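Local coordinates for protein transcriptional regulator (NtrC family) (Aquifex aeolicus, PDB 3DZD) that probably activates sigma-54-dependent transcription as a response regulator, its AAA+ ATPase domain binding adenine nucleotide, at residues E196-F200 with R237-L242; A221-L226 with V262-I267. One frame throughout, in Å; residues are numbered along the deposited sequence.

In the fold
Both contacts lie within the sigma-54 interaction domain, the AAA+ ATPase part of the chain. Following the chain past strand 182-186, helix 195-200 comes first; it is met again when helix 236-248 packs beside it, and this closes the loop of interaction 1. Before that loop shuts, the chain has passed through residues 221-226, a turn and the first residues of strand 225-229; their partner 262-267, at the start of strand 265-270, comes only after helix 236-248 and closes the loop of interaction 2, so the two loops cross rather than nest. Interaction 1 pairs two helices, while interaction 2 joins neighbouring strands of the parallel five-stranded sheet of this domain. Leu199 and Leu226 touch, tying helix 195-200 to strand 225-229.

Interaction 1 (E196-F200 with R237-L242); sequences ESELF and RVQAKL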
loop_
_atom_site.group_PDB
_atom_site.type_symbol
_atom_site.label_atom_id
_atom_site.label_comp_id
_atom_site.label_asym_id
_atom_site.label_seq_id
_atom_site.Cartn_x
_atom_site.Cartn_y
_atom_site.Cartn_z
ATOM N N GLU A 196 -7.630 14.462 -17.769
ATOM C CA GLU A 196 -8.935 14.757 -17.180
ATOM C C GLU A 196 -9.621 13.503 -16.638
ATOM O O GLU A 196 -10.451 13.580 -15.734
ATOM C CB GLU A 196 -9.843 15.453 -18.195
ATOM C CG GLU A 196 -11.255 15.710 -17.689
ATOM C CD GLU A 196 -12.064 16.580 -18.630
ATOM O OE1 GLU A 196 -11.519 16.995 -19.675
ATOM O OE2 GLU A 196 -13.247 16.849 -18.328
ATOM N N SER A 197 -9.265 12.352 -17.194
ATOM C CA SER A 197 -9.837 11.084 -16.764
ATOM C C SER A 197 -9.095 10.519 -15.560
ATOM O O SER A 197 -9.698 9.937 -14.659
ATOM C CB SER A 197 -9.792 10.074 -17.910
ATOM O OG SER A 197 -9.882 8.748 -17.419
ATOM N N GLU A 198 -7.779 10.680 -15.561
ATOM C CA GLU A 198 -6.951 10.225 -14.452
ATOM C C GLU A 198 -7.340 10.935 -13.167
ATOM O O GLU A 198 -7.314 10.348 -12.087
ATOM C CB GLU A 198 -5.476 10.492 -14.756
ATOM C CG GLU A 198 -4.881 9.521 -15.734
ATOM C CD GLU A 198 -4.725 8.148 -15.132
ATOM O OE1 GLU A 198 -3.869 7.995 -14.232
ATOM O OE2 GLU A 198 -5.456 7.224 -15.556
ATOM N N LEU A 199 -7.698 12.206 -13.295
ATOM C CA LEU A 199 -8.026 13.032 -12.145
ATOM C C LEU A 199 -9.441 12.776 -11.644
ATOM O O LEU A 199 -9.659 12.574 -10.447
ATOM C CB LEU A 199 -7.893 14.518 -12.500
ATOM C CG LEU A 199 -6.542 15.210 -12.336
ATOM C CD1 LEU A 199 -6.665 16.697 -12.665
ATOM C CD2 LEU A 199 -6.018 15.024 -10.925
ATOM N N PHE A 200 -10.397 12.802 -12.567
ATOM C CA PHE A 200 -11.815 12.788 -12.216
ATOM C C PHE A 200 -12.438 11.397 -12.208
ATOM O O PHE A 200 -13.530 11.201 -11.684
ATOM C CB PHE A 200 -12.596 13.711 -13.151
ATOM C CG PHE A 200 -12.244 15.156 -12.988
ATOM C CD1 PHE A 200 -12.876 15.931 -12.029
ATOM C CD2 PHE A 200 -11.266 15.736 -13.775
ATOM C CE1 PHE A 200 -12.545 17.261 -11.866
ATOM C CE2 PHE A 200 -10.929 17.065 -13.618
ATOM C CZ PHE A 200 -11.569 17.831 -12.661
ATOM N N ARG A 237 -8.226 23.271 -20.383
ATOM C CA ARG A 237 -9.546 22.775 -20.032
ATOM C C ARG A 237 -9.498 22.120 -18.659
ATOM O O ARG A 237 -10.354 22.372 -17.809
ATOM C CB ARG A 237 -10.031 21.769 -21.080
ATOM C CG ARG A 237 -11.410 21.212 -20.797
ATOM C CD ARG A 237 -12.128 20.810 -22.079
ATOM N NE ARG A 237 -13.560 20.650 -21.846
ATOM C CZ ARG A 237 -14.089 19.590 -21.249
ATOM N NH1 ARG A 237 -13.301 18.606 -20.837
ATOM N NH2 ARG A 237 -15.399 19.514 -21.061
ATOM N N VAL A 238 -8.486 21.277 -18.458
ATOM C CA VAL A 238 -8.241 20.638 -17.169
ATOM C C VAL A 238 -7.926 21.685 -16.096
ATOM O O VAL A 238 -8.476 21.636 -14.997
ATOM C CB VAL A 238 -7.077 19.645 -17.257
ATOM C CG1 VAL A 238 -7.018 18.789 -16.004
ATOM C CG2 VAL A 238 -7.214 18.773 -18.492
ATOM N N GLN A 239 -7.048 22.634 -16.432
ATOM C CA GLN A 239 -6.687 23.723 -15.528
ATOM C C GLN A 239 -7.927 24.367 -14.950
ATOM O O GLN A 239 -7.999 24.639 -13.753
ATOM C CB GLN A 239 -5.853 24.790 -16.245
ATOM C CG GLN A 239 -4.473 24.309 -16.666
ATOM C CD GLN A 239 -3.672 25.364 -17.405
ATOM O OE1 GLN A 239 -3.877 26.559 -17.221
ATOM N NE2 GLN A 239 -2.745 24.918 -18.244
ATOM N N ALA A 240 -8.901 24.624 -15.809
ATOM C CA ALA A 240 -10.124 25.293 -15.392
ATOM C C ALA A 240 -10.921 24.403 -14.444
ATOM O O ALA A 240 -11.382 24.849 -13.394
ATOM C CB ALA A 240 -10.954 25.656 -16.604
ATOM N N LYS A 241 -11.072 23.140 -14.822
ATOM C CA LYS A 241 -11.766 22.161 -13.995
ATOM C C LYS A 241 -11.098 21.977 -12.633
ATOM O O LYS A 241 -11.765 21.976 -11.604
ATOM C CB LYS A 241 -11.848 20.823 -14.731
ATOM C CG LYS A 241 -12.752 20.864 -15.959
ATOM C CD LYS A 241 -12.789 19.518 -16.666
ATOM C CE LYS A 241 -13.227 18.410 -15.719
ATOM N NZ LYS A 241 -14.512 18.751 -15.041
ATOM N N LEU A 242 -9.778 21.813 -12.644
ATOM C CA LEU A 242 -8.996 21.676 -11.425
ATOM C C LEU A 242 -9.225 22.886 -10.523
ATOM O O LEU A 242 -9.384 22.754 -9.311
ATOM C CB LEU A 242 -7.513 21.546 -11.774
ATOM C CG LEU A 242 -6.501 21.382 -10.636
ATOM C CD1 LEU A 242 -6.810 20.145 -9.808
ATOM C CD2 LEU A 242 -5.064 21.311 -11.181
#
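Glu196 reaches Arg237 and Lys241 where helices 195-200 and 236-248 of the AAA+ domain pack nearly parallel, their local axes 17° apart. Its CG stands anti to the backbone N (chi1 176°) and the chain runs on extended, carrying the carboxylate across to the second helix. There OE1 meets Arg237 NH1 at the guanidinium edge in a 2.7 Å salt bridge, the two flat groups turned 34° against each other. OE2 lies 4.0 Å from Lys241 NZ, a looser pairing of opposite charges. Were Glu196 replaced by an alanine, Arg237 would probably lose this salt-bridge mate and Lys241 its neighbouring negative charge. One turn on, Leu199 suits the buried side: its CD1 packs 4.0 Å from Val238 CG1 and more loosely on Leu242 CD1, while Leu185 of strand 182-186 also touches the leucine. Phe200 then offers a broad apolar face to the lysine, whose bends at chi3 and chi4 bring CE over one face of the ring, offset toward its rim. The cation-pi contact places Lys241 NZ 4.1 Å from the Phe200 centroid, and the adjoining methylene makes a CH-pi contact, Lys241 CE lying 3.7 Å from that same centroid.

Interaction 2 (A221-L226 with V262-I267); sequences ADQGTL and VDIRVI
Gly224 O accepts the N-H of Arg265 in an almost straight bond of 3.1 Å, with the donor in the carbonyl plane. Arg265 O in turn takes Leu226 N at 2.9 Å, and Leu226 O takes Ile267 N. The acceptor thus changes sides at each step, the pattern of parallel strands, with Thr225 paired to Arg265 and Leu226 to Val266. Earlier, Gln223 N gives a 2.7 Å bond to Asp263 O, while Asp222 OD1 receives a weak one from Asp263 N.

These strands are neighbours inside the parallel sheet of the P-loop NTPase core, and a type II turn from Ala221 to Gly224 leads into the first of them. Gln223 takes up a left-handed backbone conformation in that turn, which Gly224 N closes on Ala221 O at 2.6 Å.

Beside the turn, Ala221 is small enough for Ile264 CG2 to come within 3.5 Å of its CB; beyond, Leu218 of helix 217-220 covers Ile264 and Leu226. Thr225 and Arg265 project on the same face of the sheet. With chi1 at -64°, Thr225 turns CG2 to Ile267 CD1, 3.6 Å away, and OG1 to a water shared with Arg265 NH1; the branched apolar side chain of Ile267 also packs on helix 165-176. The water sits at the guanidinium edge and accepts from the arginine. His173 bonds the threonine hydroxyl, and the carbonyls of Ile148, Ala149 and Ala153 hold the buried guanidinium. Asp263, near the surface, forms salt bridges with Lys152 and Arg178, and Arg178 NE also bonds Gly224 O.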
loop_
_atom_site.group_PDB
_atom_site.type_symbol
_atom_site.label_atom_id
_atom_site.label_comp_id
_atom_site.label_asym_id
_atom_site.label_seq_id
_atom_site.Cartn_x
_atom_site.Cartn_y
_atom_site.Cartn_z
ATOM N N ALA A 221 -6.924 10.525 -3.278
ATOM C CA ALA A 221 -6.064 11.336 -2.427
ATOM C C ALA A 221 -6.796 11.861 -1.197
ATOM O O ALA A 221 -6.231 12.603 -0.403
ATOM C CB ALA A 221 -5.466 12.481 -3.224
ATOM N N ASP A 222 -8.056 11.464 -1.048
ATOM C CA ASP A 222 -8.865 11.864 0.097
ATOM C C ASP A 222 -8.085 11.738 1.400
ATOM O O ASP A 222 -7.502 10.695 1.699
ATOM C CB ASP A 222 -10.141 11.024 0.164
ATOM C CG ASP A 222 -11.238 11.679 1.003
ATOM O OD1 ASP A 222 -11.164 12.899 1.279
ATOM O OD2 ASP A 222 -12.184 10.961 1.376
ATOM N N GLN A 223 -8.075 12.824 2.162
ATOM C CA GLN A 223 -7.335 12.914 3.423
ATOM C C GLN A 223 -5.834 12.685 3.269
ATOM O O GLN A 223 -5.129 12.487 4.253
ATOM C CB GLN A 223 -7.916 11.969 4.473
ATOM C CG GLN A 223 -9.395 12.208 4.757
ATOM C CD GLN A 223 -9.840 11.604 6.077
ATOM O OE1 GLN A 223 -9.514 12.117 7.153
ATOM N NE2 GLN A 223 -10.590 10.510 6.004
ATOM N N GLY A 224 -5.354 12.725 2.032
ATOM C CA GLY A 224 -3.937 12.618 1.759
ATOM C C GLY A 224 -3.399 13.784 0.948
ATOM O O GLY A 224 -3.858 14.919 1.064
ATOM N N THR A 225 -2.423 13.492 0.106
ATOM C CA THR A 225 -1.725 14.525 -0.641
ATOM C C THR A 225 -1.712 14.135 -2.098
ATOM O O THR A 225 -1.307 13.030 -2.451
ATOM C CB THR A 225 -0.277 14.691 -0.149
ATOM O OG1 THR A 225 -0.286 15.148 1.210
ATOM C CG2 THR A 225 0.485 15.689 -1.017
ATOM N N LEU A 226 -2.191 15.038 -2.939
ATOM C CA LEU A 226 -2.169 14.839 -4.377
ATOM C C LEU A 226 -0.980 15.611 -4.942
ATOM O O LEU A 226 -0.914 16.828 -4.790
ATOM C CB LEU A 226 -3.468 15.367 -4.988
ATOM C CG LEU A 226 -3.656 15.176 -6.487
ATOM C CD1 LEU A 226 -3.947 13.718 -6.796
ATOM C CD2 LEU A 226 -4.775 16.073 -6.995
ATOM N N VAL A 262 -13.955 16.111 -1.672
ATOM C CA VAL A 262 -12.622 15.638 -1.322
ATOM C C VAL A 262 -11.905 16.536 -0.337
ATOM O O VAL A 262 -12.254 17.699 -0.140
ATOM C CB VAL A 262 -11.711 15.422 -2.546
ATOM C CG1 VAL A 262 -11.358 13.941 -2.693
ATOM C CG2 VAL A 262 -12.352 15.984 -3.804
ATOM N N ASP A 263 -10.895 15.968 0.295
ATOM C CA ASP A 263 -10.085 16.709 1.232
ATOM C C ASP A 263 -8.640 16.371 0.905
ATOM O O ASP A 263 -8.109 15.373 1.375
ATOM C CB ASP A 263 -10.449 16.312 2.660
ATOM C CG ASP A 263 -9.451 16.811 3.682
ATOM O OD1 ASP A 263 -9.162 18.028 3.719
ATOM O OD2 ASP A 263 -8.959 15.971 4.463
ATOM N N ILE A 264 -8.017 17.189 0.067
ATOM C CA ILE A 264 -6.663 16.916 -0.379
ATOM C C ILE A 264 -5.752 18.092 -0.112
ATOM O O ILE A 264 -6.161 19.242 -0.205
ATOM C CB ILE A 264 -6.622 16.624 -1.881
ATOM C CG1 ILE A 264 -7.357 17.721 -2.646
ATOM C CG2 ILE A 264 -7.243 15.269 -2.184
ATOM C CD1 ILE A 264 -7.859 17.280 -3.999
ATOM N N ARG A 265 -4.514 17.787 0.243
ATOM C CA ARG A 265 -3.453 18.777 0.238
ATOM C C ARG A 265 -2.767 18.665 -1.116
ATOM O O ARG A 265 -2.297 17.596 -1.499
ATOM C CB ARG A 265 -2.468 18.505 1.367
ATOM C CG ARG A 265 -1.718 19.724 1.837
ATOM C CD ARG A 265 -0.482 19.990 0.983
ATOM N NE ARG A 265 0.196 21.196 1.451
ATOM C CZ ARG A 265 0.951 21.244 2.544
ATOM N NH1 ARG A 265 1.129 20.150 3.275
ATOM N NH2 ARG A 265 1.517 22.387 2.909
ATOM N N VAL A 266 -2.735 19.768 -1.849
ATOM C CA VAL A 266 -2.217 19.767 -3.204
ATOM C C VAL A 266 -0.766 20.208 -3.263
ATOM O O VAL A 266 -0.418 21.307 -2.818
ATOM C CB VAL A 266 -3.036 20.696 -4.104
ATOM C CG1 VAL A 266 -2.449 20.719 -5.508
ATOM C CG2 VAL A 266 -4.491 20.249 -4.120
ATOM N N ILE A 267 0.080 19.343 -3.809
ATOM C CA ILE A 267 1.468 19.707 -4.066
ATOM C C ILE A 267 1.719 19.611 -5.561
ATOM O O ILE A 267 1.362 18.611 -6.192
ATOM C CB ILE A 267 2.472 18.806 -3.317
ATOM C CG1 ILE A 267 2.196 18.843 -1.808
ATOM C CG2 ILE A 267 3.899 19.244 -3.625
ATOM C CD1 ILE A 267 3.169 18.023 -0.980
HETATM O O HOH W 1 0.469 17.104 2.991
#